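Local coordinates for protein tyrosinase (Aspergillus oryzae, PDB 6JU8) that probably oxidises L-tyrosine and L-dopa to L-dopaquinone with molecular oxygen at a dinuclear copper centre, a step of melanin biosynthesis, at residues L229-G241 with W251-A264. The protein carries 1 engineered substitution. Residues are numbered along the deposited sequence; the frame is centred on the assembly and turned at random. Where two conformers were deposited one is given.
Sequences LPFDKCQSTTKYG and WADGGQNWLRANLA. With NO3 (nitrate ion), chain E.
A single beta bridge between Lys239 and Gln256 ties two loops of the tyrosinase central domain together, just ahead of helix 258-267; the Lys239 side chain lies about 13 Å from a copper ion. Three carbonyls each accept two bonds across it. Ala252 O accepts from the backbone N of Gln235 and of Ser236. Gly255 O accepts from Lys239 N and, on a lone pair, from Thr238 OG1. Thr238 OG1 lies 2.7 Å from Gly255 O. Lys239 O accepts from Asn257 N and Asn257 ND2. The two ND2 bonds, to Lys239 O and Gly254 O, both near the amide plane, fix the amide's rotation. Gln256, bent at chi2 (-47°), turns its amide toward 237-239: NE2 donates to Thr237 O (2.9 Å), which lies in the amide plane, while OE1 accepts from Lys239 NZ (3.0 Å), which forms a salt bridge with Asp369. At one end Pro230 CG sits over the six-membered ring of Trp251, 3.5 Å from its centroid. At the other, the Tyr240 OH bonds to Trp338 O, and Arg260 CG rests on one ring face, toward the rim, in a CH-pi contact. Arg260 NE of both subunits binds a nitrate, probably from the crystallisation liquor; here Arg260 NE donates to its O3 (3.0 Å).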
loop_
_atom_site.group_PDB
_atom_site.type_symbol
_atom_site.label_atom_id
_atom_site.label_comp_id
_atom_site.label_asym_id
_atom_site.label_seq_id
_atom_site.Cartn_x
_atom_site.Cartn_y
_atom_site.Cartn_z
ATOM N N LEU A 229 -11.990 -1.746 16.917
ATOM C CA LEU A 229 -11.331 -1.664 15.595
ATOM C C LEU A 229 -12.354 -1.223 14.579
ATOM O O LEU A 229 -13.413 -1.859 14.495
ATOM C CB LEU A 229 -10.799 -3.061 15.237
ATOM C CG LEU A 229 -9.765 -3.661 16.206
ATOM C CD1 LEU A 229 -9.306 -5.029 15.725
ATOM C CD2 LEU A 229 -8.600 -2.692 16.318
ATOM N N PRO A 230 -12.086 -0.142 13.848
ATOM C CA PRO A 230 -13.137 0.494 13.033
ATOM C C PRO A 230 -13.424 -0.132 11.678
ATOM O O PRO A 230 -13.472 0.549 10.646
ATOM C CB PRO A 230 -12.602 1.919 12.845
ATOM C CG PRO A 230 -11.097 1.748 12.828
ATOM C CD PRO A 230 -10.844 0.660 13.853
ATOM N N PHE A 231 -13.681 -1.439 11.662
ATOM C CA PHE A 231 -13.958 -2.169 10.423
ATOM C C PHE A 231 -15.261 -1.692 9.796
ATOM O O PHE A 231 -15.409 -1.883 8.584
ATOM C CB PHE A 231 -13.970 -3.669 10.687
ATOM C CG PHE A 231 -12.603 -4.180 11.065
ATOM C CD1 PHE A 231 -11.515 -4.063 10.217
ATOM C CD2 PHE A 231 -12.397 -4.788 12.297
ATOM C CE1 PHE A 231 -10.277 -4.553 10.557
ATOM C CE2 PHE A 231 -11.166 -5.324 12.626
ATOM C CZ PHE A 231 -10.095 -5.243 11.749
ATOM N N ASP A 232 -16.167 -1.071 10.543
ATOM C CA ASP A 232 -17.342 -0.461 9.947
ATOM C C ASP A 232 -17.005 0.707 9.022
ATOM O O ASP A 232 -17.809 1.047 8.147
ATOM C CB ASP A 232 -18.295 0.018 11.063
ATOM C CG ASP A 232 -17.672 0.922 12.108
ATOM O OD1 ASP A 232 -16.483 0.775 12.448
ATOM O OD2 ASP A 232 -18.381 1.835 12.610
ATOM N N LYS A 233 -15.825 1.296 9.184
ATOM C CA LYS A 233 -15.394 2.471 8.426
ATOM C C LYS A 233 -14.525 2.110 7.232
ATOM O O LYS A 233 -14.024 2.986 6.525
ATOM C CB LYS A 233 -14.633 3.447 9.324
ATOM C CG LYS A 233 -15.406 3.921 10.533
ATOM C CD LYS A 233 -16.699 4.618 10.169
ATOM C CE LYS A 233 -17.418 5.161 11.400
ATOM N NZ LYS A 233 -18.648 5.890 10.963
ATOM N N CYS A 234 -14.330 0.800 7.001
ATOM C CA CYS A 234 -13.572 0.337 5.859
ATOM C C CYS A 234 -14.456 -0.001 4.673
ATOM O O CYS A 234 -15.460 -0.713 4.829
ATOM C CB CYS A 234 -12.813 -0.951 6.204
ATOM S SG CYS A 234 -11.701 -0.770 7.612
ATOM N N GLN A 235 -14.049 0.462 3.495
ATOM C CA GLN A 235 -14.616 -0.062 2.251
ATOM C C GLN A 235 -13.809 -1.273 1.769
ATOM O O GLN A 235 -14.403 -2.245 1.283
ATOM C CB GLN A 235 -14.654 1.032 1.167
ATOM C CG GLN A 235 -15.252 0.540 -0.134
ATOM C CD GLN A 235 -15.523 1.660 -1.130
ATOM O OE1 GLN A 235 -15.588 2.838 -0.824
ATOM N NE2 GLN A 235 -15.777 1.216 -2.353
ATOM N N SER A 236 -12.499 -1.201 1.904
ATOM C CA SER A 236 -11.558 -2.249 1.510
ATOM C C SER A 236 -10.967 -2.933 2.736
ATOM O O SER A 236 -10.741 -2.311 3.762
ATOM C CB SER A 236 -10.419 -1.618 0.701
ATOM O OG SER A 236 -9.485 -2.611 0.297
ATOM N N THR A 237 -10.634 -4.205 2.567
ATOM C CA THR A 237 -9.754 -4.854 3.535
ATOM C C THR A 237 -8.373 -4.184 3.511
ATOM O O THR A 237 -7.995 -3.590 2.491
ATOM C CB THR A 237 -9.620 -6.359 3.229
ATOM O OG1 THR A 237 -9.105 -6.553 1.893
ATOM C CG2 THR A 237 -10.967 -7.057 3.301
ATOM N N THR A 238 -7.691 -4.240 4.638
ATOM C CA THR A 238 -6.372 -3.651 4.781
ATOM C C THR A 238 -5.458 -4.568 5.574
ATOM O O THR A 238 -5.921 -5.327 6.428
ATOM C CB THR A 238 -6.458 -2.251 5.398
ATOM O OG1 THR A 238 -5.152 -1.643 5.491
ATOM C CG2 THR A 238 -7.041 -2.257 6.809
ATOM N N LYS A 239 -4.168 -4.488 5.289
ATOM C CA LYS A 239 -3.103 -5.062 6.127
ATOM C C LYS A 239 -2.392 -3.894 6.790
ATOM O O LYS A 239 -1.783 -3.096 6.036
ATOM C CB LYS A 239 -2.132 -5.925 5.308
ATOM C CG LYS A 239 -2.805 -7.065 4.529
ATOM C CD LYS A 239 -1.818 -7.575 3.459
ATOM C CE LYS A 239 -2.376 -8.767 2.682
ATOM N NZ LYS A 239 -3.666 -8.425 2.030
ATOM N N TYR A 240 -2.495 -3.722 8.093
ATOM C CA TYR A 240 -1.832 -2.711 8.906
ATOM C C TYR A 240 -2.350 -1.289 8.723
ATOM O O TYR A 240 -1.830 -0.385 9.391
ATOM C CB TYR A 240 -0.298 -2.703 8.693
ATOM C CG TYR A 240 0.394 -3.882 9.332
ATOM C CD1 TYR A 240 0.419 -5.123 8.694
ATOM C CD2 TYR A 240 1.041 -3.767 10.581
ATOM C CE1 TYR A 240 1.053 -6.223 9.246
ATOM C CE2 TYR A 240 1.654 -4.876 11.140
ATOM C CZ TYR A 240 1.661 -6.095 10.476
ATOM O OH TYR A 240 2.288 -7.164 11.099
ATOM N N GLY A 241 -3.336 -1.025 7.863
ATOM C CA GLY A 241 -3.677 0.369 7.583
ATOM C C GLY A 241 -4.579 1.100 8.551
ATOM O O GLY A 241 -4.805 2.304 8.317
ATOM N N TRP A 251 -8.985 5.200 6.817
ATOM C CA TRP A 251 -9.525 3.887 7.165
ATOM C C TRP A 251 -10.373 3.288 6.054
ATOM O O TRP A 251 -10.511 2.058 5.966
ATOM C CB TRP A 251 -10.381 4.029 8.426
ATOM C CG TRP A 251 -9.588 4.377 9.655
ATOM C CD1 TRP A 251 -8.241 4.408 9.860
ATOM C CD2 TRP A 251 -10.193 4.762 10.892
ATOM N NE1 TRP A 251 -7.990 4.771 11.166
ATOM C CE2 TRP A 251 -9.158 5.003 11.828
ATOM C CE3 TRP A 251 -11.525 4.910 11.285
ATOM C CZ2 TRP A 251 -9.402 5.391 13.144
ATOM C CZ3 TRP A 251 -11.770 5.298 12.593
ATOM C CH2 TRP A 251 -10.718 5.537 13.513
ATOM N N ALA A 252 -10.980 4.102 5.193
ATOM C CA ALA A 252 -11.817 3.559 4.125
ATOM C C ALA A 252 -11.023 2.569 3.283
ATOM O O ALA A 252 -11.538 1.540 2.831
ATOM C CB ALA A 252 -12.293 4.712 3.250
ATOM N N ASP A 253 -9.748 2.893 3.049
ATOM C CA ASP A 253 -8.853 1.948 2.366
ATOM C C ASP A 253 -7.442 2.245 2.877
ATOM O O ASP A 253 -6.783 3.171 2.401
ATOM C CB ASP A 253 -8.923 2.090 0.854
ATOM C CG ASP A 253 -8.086 1.061 0.111
ATOM O OD1 ASP A 253 -7.244 0.398 0.743
ATOM O OD2 ASP A 253 -8.259 0.930 -1.119
ATOM N N GLY A 254 -7.020 1.490 3.874
ATOM C CA GLY A 254 -5.766 1.697 4.547
ATOM C C GLY A 254 -4.566 1.098 3.861
ATOM O O GLY A 254 -3.433 1.258 4.325
ATOM N N GLY A 255 -4.792 0.417 2.738
ATOM C CA GLY A 255 -3.737 -0.126 1.924
ATOM C C GLY A 255 -3.307 -1.531 2.280
ATOM O O GLY A 255 -3.654 -2.104 3.314
ATOM N N GLN A 256 -2.548 -2.128 1.367
ATOM C CA GLN A 256 -1.974 -3.462 1.534
ATOM C C GLN A 256 -0.521 -3.245 1.935
ATOM O O GLN A 256 0.357 -3.177 1.062
ATOM C CB GLN A 256 -2.111 -4.247 0.231
ATOM C CG GLN A 256 -3.556 -4.273 -0.286
ATOM C CD GLN A 256 -4.571 -4.600 0.787
ATOM O OE1 GLN A 256 -4.402 -5.549 1.552
ATOM N NE2 GLN A 256 -5.631 -3.808 0.862
ATOM N N ASN A 257 -0.289 -3.073 3.236
ATOM C CA ASN A 257 1.050 -2.667 3.690
ATOM C C ASN A 257 1.920 -3.900 3.898
ATOM O O ASN A 257 2.291 -4.292 4.997
ATOM C CB ASN A 257 0.915 -1.782 4.919
ATOM C CG ASN A 257 0.081 -0.553 4.556
ATOM O OD1 ASN A 257 0.529 0.313 3.801
ATOM N ND2 ASN A 257 -1.151 -0.474 5.047
ATOM N N TRP A 258 2.202 -4.558 2.775
ATOM C CA TRP A 258 2.843 -5.864 2.724
ATOM C C TRP A 258 4.275 -5.855 3.224
ATOM O O TRP A 258 4.743 -6.887 3.716
ATOM C CB TRP A 258 2.736 -6.446 1.323
ATOM C CG TRP A 258 3.395 -5.703 0.201
ATOM C CD1 TRP A 258 2.826 -4.783 -0.640
ATOM C CD2 TRP A 258 4.774 -5.836 -0.212
ATOM N NE1 TRP A 258 3.757 -4.331 -1.550
ATOM C CE2 TRP A 258 4.961 -4.968 -1.303
ATOM C CE3 TRP A 258 5.850 -6.610 0.223
ATOM C CZ2 TRP A 258 6.193 -4.844 -1.957
ATOM C CZ3 TRP A 258 7.078 -6.494 -0.416
ATOM C CH2 TRP A 258 7.228 -5.605 -1.513
ATOM N N LEU A 259 4.968 -4.717 3.203
ATOM C CA LEU A 259 6.330 -4.704 3.746
ATOM C C LEU A 259 6.275 -4.881 5.258
ATOM O O LEU A 259 7.196 -5.471 5.838
ATOM C CB LEU A 259 7.022 -3.363 3.462
ATOM C CG LEU A 259 7.336 -3.083 1.988
ATOM C CD1 LEU A 259 7.747 -1.627 1.836
ATOM C CD2 LEU A 259 8.439 -4.014 1.499
ATOM N N ARG A 260 5.214 -4.339 5.898
ATOM C CA ARG A 260 5.140 -4.446 7.362
ATOM C C ARG A 260 4.780 -5.880 7.738
ATOM O O ARG A 260 5.273 -6.429 8.717
ATOM C CB ARG A 260 4.128 -3.439 7.915
ATOM C CG ARG A 260 4.296 -3.246 9.428
ATOM C CD ARG A 260 3.756 -1.870 9.829
ATOM N NE ARG A 260 4.745 -0.857 9.471
ATOM C CZ ARG A 260 4.908 0.320 10.031
ATOM N NH1 ARG A 260 4.089 0.722 10.993
ATOM N NH2 ARG A 260 5.897 1.115 9.629
ATOM N N ALA A 261 3.912 -6.520 6.941
ATOM C CA ALA A 261 3.571 -7.929 7.163
ATOM C C ALA A 261 4.823 -8.797 7.031
ATOM O O ALA A 261 5.108 -9.655 7.854
ATOM C CB ALA A 261 2.541 -8.388 6.155
ATOM N N ASN A 262 5.642 -8.544 6.007
ATOM C CA ASN A 262 6.856 -9.328 5.847
ATOM C C ASN A 262 7.828 -9.087 7.001
ATOM O O ASN A 262 8.448 -10.041 7.511
ATOM C CB ASN A 262 7.562 -9.006 4.533
ATOM C CG ASN A 262 6.870 -9.578 3.320
ATOM O OD1 ASN A 262 5.875 -10.292 3.445
ATOM N ND2 ASN A 262 7.388 -9.265 2.141
ATOM N N LEU A 263 7.939 -7.843 7.471
ATOM C CA LEU A 263 8.777 -7.576 8.638
ATOM C C LEU A 263 8.308 -8.407 9.839
ATOM O O LEU A 263 9.117 -9.020 10.547
ATOM C CB LEU A 263 8.702 -6.084 9.001
ATOM C CG LEU A 263 9.522 -5.624 10.202
ATOM C CD1 LEU A 263 11.021 -5.739 9.928
ATOM C CD2 LEU A 263 9.185 -4.171 10.552
ATOM N N ALA A 264 6.999 -8.423 10.096
ATOM C CA ALA A 264 6.449 -9.159 11.222
ATOM C C ALA A 264 6.697 -10.656 11.083
ATOM O O ALA A 264 7.014 -11.318 12.063
ATOM C CB ALA A 264 4.942 -8.915 11.303
HETATM N N NO3 E . 5.327 -0.588 5.932
HETATM O O1 NO3 E . 5.774 -0.451 4.794
HETATM O O2 NO3 E . 4.135 -0.608 6.203
HETATM O O3 NO3 E . 6.197 -0.668 6.829
HETATM O O HOH W 1 -9.120 -0.222 4.943
HETATM O O HOH W 2 -6.563 -6.572 2.759
#